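Side-chain contact in secondary thiamine-phosphate synthase enzyme (Thermus thermophilus, PDB 2CU5), which is of uncertain function but probably has a secondary thiamine-phosphate synthase activity: residues A[74-77]-A[78-82]. Numbering follows the deposited sequence.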
ATOM      1  N   ASP A  74      14.125 -16.645  11.564  1.00 28.11           N
ATOM      2  CA  ASP A  74      13.279 -15.699  12.288  1.00 27.17           C
ATOM      3  C   ASP A  74      13.809 -15.514  13.708  1.00 28.27           C
ATOM      4  O   ASP A  74      14.257 -16.470  14.344  1.00 27.37           O
ATOM      5  CB  ASP A  74      11.828 -16.197  12.363  1.00 25.55           C
ATOM      6  CG  ASP A  74      10.993 -15.786  11.156  1.00 24.70           C
ATOM      7  OD1 ASP A  74      11.494 -15.032  10.298  1.00 23.01           O
ATOM      8  OD2 ASP A  74       9.823 -16.221  11.076  1.00 23.55           O
ATOM      9  N   ARG A  75      13.752 -14.279  14.193  1.00 27.80           N
ATOM     10  CA  ARG A  75      14.205 -13.947  15.537  1.00 30.12           C
ATOM     11  C   ARG A  75      12.990 -13.729  16.433  1.00 30.03           C
ATOM     12  O   ARG A  75      13.090 -13.765  17.659  1.00 29.33           O
ATOM     13  CB  ARG A  75      15.049 -12.677  15.503  1.00 33.14           C
ATOM     14  CG  ARG A  75      16.340 -12.807  14.722  1.00 37.31           C
ATOM     15  CD  ARG A  75      17.390 -13.543  15.523  1.00 40.22           C
ATOM     16  NE  ARG A  75      18.678 -13.542  14.839  1.00 44.51           N
ATOM     17  CZ  ARG A  75      19.848 -13.700  15.449  1.00 47.02           C
ATOM     18  NH1 ARG A  75      19.895 -13.868  16.765  1.00 47.05           N
ATOM     19  NH2 ARG A  75      20.973 -13.687  14.744  1.00 47.90           N
ATOM     20  N   HIS A  76      11.844 -13.496  15.801  1.00 29.63           N
ATOM     21  CA  HIS A  76      10.592 -13.275  16.516  1.00 30.60           C
ATOM     22  C   HIS A  76      10.051 -14.637  16.948  1.00 32.05           C
ATOM     23  O   HIS A  76       9.376 -15.328  16.182  1.00 32.88           O
ATOM     24  CB  HIS A  76       9.592 -12.563  15.599  1.00 27.61           C
ATOM     25  CG  HIS A  76       8.330 -12.144  16.285  1.00 25.79           C
ATOM     26  ND1 HIS A  76       8.320 -11.332  17.399  1.00 25.18           N
ATOM     27  CD2 HIS A  76       7.033 -12.403  15.997  1.00 24.74           C
ATOM     28  CE1 HIS A  76       7.071 -11.109  17.767  1.00 24.48           C
ATOM     29  NE2 HIS A  76       6.271 -11.747  16.934  1.00 24.02           N
ATOM     30  N   LEU A  77      10.371 -15.006  18.185  1.00 33.89           N
ATOM     31  CA  LEU A  77       9.985 -16.283  18.782  1.00 35.30           C
ATOM     32  C   LEU A  77       8.511 -16.658  18.655  1.00 35.95           C
ATOM     33  O   LEU A  77       8.178 -17.816  18.386  1.00 35.74           O
ATOM     34  CB  LEU A  77      10.383 -16.283  20.260  1.00 36.25           C
ATOM     35  CG  LEU A  77      11.849 -15.925  20.524  1.00 37.11           C
ATOM     36  CD1 LEU A  77      12.101 -15.858  22.023  1.00 37.73           C
ATOM     37  CD2 LEU A  77      12.754 -16.957  19.869  1.00 36.56           C
ATOM     38  N   GLU A  78       7.639 -15.677  18.859  1.00 35.53           N
ATOM     39  CA  GLU A  78       6.197 -15.878  18.785  1.00 35.72           C
ATOM     40  C   GLU A  78       5.766 -16.631  17.527  1.00 34.26           C
ATOM     41  O   GLU A  78       4.687 -17.223  17.485  1.00 33.57           O
ATOM     42  CB  GLU A  78       5.491 -14.525  18.873  1.00 37.60           C
ATOM     43  CG  GLU A  78       5.758 -13.787  20.188  1.00 40.70           C
ATOM     44  CD  GLU A  78       7.207 -13.339  20.352  1.00 41.47           C
ATOM     45  OE1 GLU A  78       7.587 -12.943  21.475  1.00 43.03           O
ATOM     46  OE2 GLU A  78       7.968 -13.370  19.363  1.00 42.95           O
ATOM     47  N   GLY A  79       6.609 -16.598  16.500  1.00 32.49           N
ATOM     48  CA  GLY A  79       6.314 -17.320  15.275  1.00 30.58           C
ATOM     49  C   GLY A  79       5.325 -16.736  14.280  1.00 28.24           C
ATOM     50  O   GLY A  79       4.876 -17.446  13.382  1.00 28.26           O
ATOM     51  N   ASN A  80       4.978 -15.461  14.414  1.00 25.84           N
ATOM     52  CA  ASN A  80       4.040 -14.858  13.478  1.00 23.92           C
ATOM     53  C   ASN A  80       4.681 -13.820  12.557  1.00 22.04           C
ATOM     54  O   ASN A  80       3.987 -12.981  11.994  1.00 19.60           O
ATOM     55  CB  ASN A  80       2.856 -14.219  14.225  1.00 24.26           C
ATOM     56  CG  ASN A  80       3.297 -13.294  15.339  1.00 23.87           C
ATOM     57  OD1 ASN A  80       4.261 -12.552  15.198  1.00 26.50           O
ATOM     58  ND2 ASN A  80       2.579 -13.329  16.454  1.00 29.87           N
ATOM     59  N   SER A  81       6.000 -13.867  12.403  1.00 21.10           N
ATOM     60  CA  SER A  81       6.662 -12.908  11.525  1.00 21.14           C
ATOM     61  C   SER A  81       6.091 -12.984  10.114  1.00 20.64           C
ATOM     62  O   SER A  81       6.003 -11.968   9.422  1.00 21.11           O
ATOM     63  CB  SER A  81       8.175 -13.151  11.494  1.00 21.18           C
ATOM     64  OG  SER A  81       8.778 -12.664  12.682  1.00 23.08           O
ATOM     65  N   HIS A  82       5.699 -14.184   9.693  1.00 20.22           N
ATOM     66  CA  HIS A  82       5.124 -14.375   8.363  1.00 19.93           C
ATOM     67  C   HIS A  82       3.886 -13.498   8.184  1.00 20.01           C
ATOM     68  O   HIS A  82       3.649 -12.959   7.102  1.00 19.88           O
ATOM     69  CB  HIS A  82       4.728 -15.839   8.147  1.00 21.55           C
ATOM     70  CG  HIS A  82       3.547 -16.267   8.959  1.00 21.70           C
ATOM     71  ND1 HIS A  82       3.577 -16.345  10.335  1.00 23.58           N
ATOM     72  CD2 HIS A  82       2.290 -16.610   8.590  1.00 22.75           C
ATOM     73  CE1 HIS A  82       2.391 -16.716  10.780  1.00 22.62           C
ATOM     74  NE2 HIS A  82       1.590 -16.882   9.742  1.00 23.13           N
TER
HETATM   75  O   HOH W   1       8.222 -15.468  13.622  1.00 25.78           O
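The imidazole of His76 meets the side chain of Glu78 over one face and that of Asn80 at its edge. Glu78 bends at chi2 (67°) and lays its carboxylate over the ring, OE2 standing 2.9 Å from His76 ND1; the angle at this pair is too poor for a hydrogen bond, and the contact is one of packing and perhaps charge. Asn80 instead comes to the ring edge, where His76 NE2 gives OD1 a weak and doubtful bond, strongly bent, since OD1 is also too close to His76 CD2 in the model. His76 CG is anti to its backbone N (chi1 -173°), which swings the ring toward these residues, while ND1 bonds Thr54 of the second subunit. Replacing His76 with an alanine would probably leave that threonine without its ring partner and open a gap beneath the Glu78 carboxylate.

The backbone sets this geometry: residues 76 to 79 form a type I beta turn, with a hydrogen bond from Gly79 N to His76 O (3.1 Å) whose donor position is less certain. Gly79 has a positive phi (78°), where a side chain would jam against the preceding carbonyl. A water inside the bend accepts a hydrogen bond from Ser81 N and lies within bonding distance of His76 O (2.8 Å) and Asp74 OD2 (3.1 Å). Small Ser81 fits closely here, its CB 3.5 Å from Asp74 OD2, while its OG bonds Asp58 of the second subunit. Asp74 suits a place between two arginines, salt-bridging Arg71 of its own chain through OD1 and Arg62 of the second subunit through OD2. The arrangement is a beta turn leading into the N-terminus of helix 81-90, built into a subunit interface of the trimeric assembly.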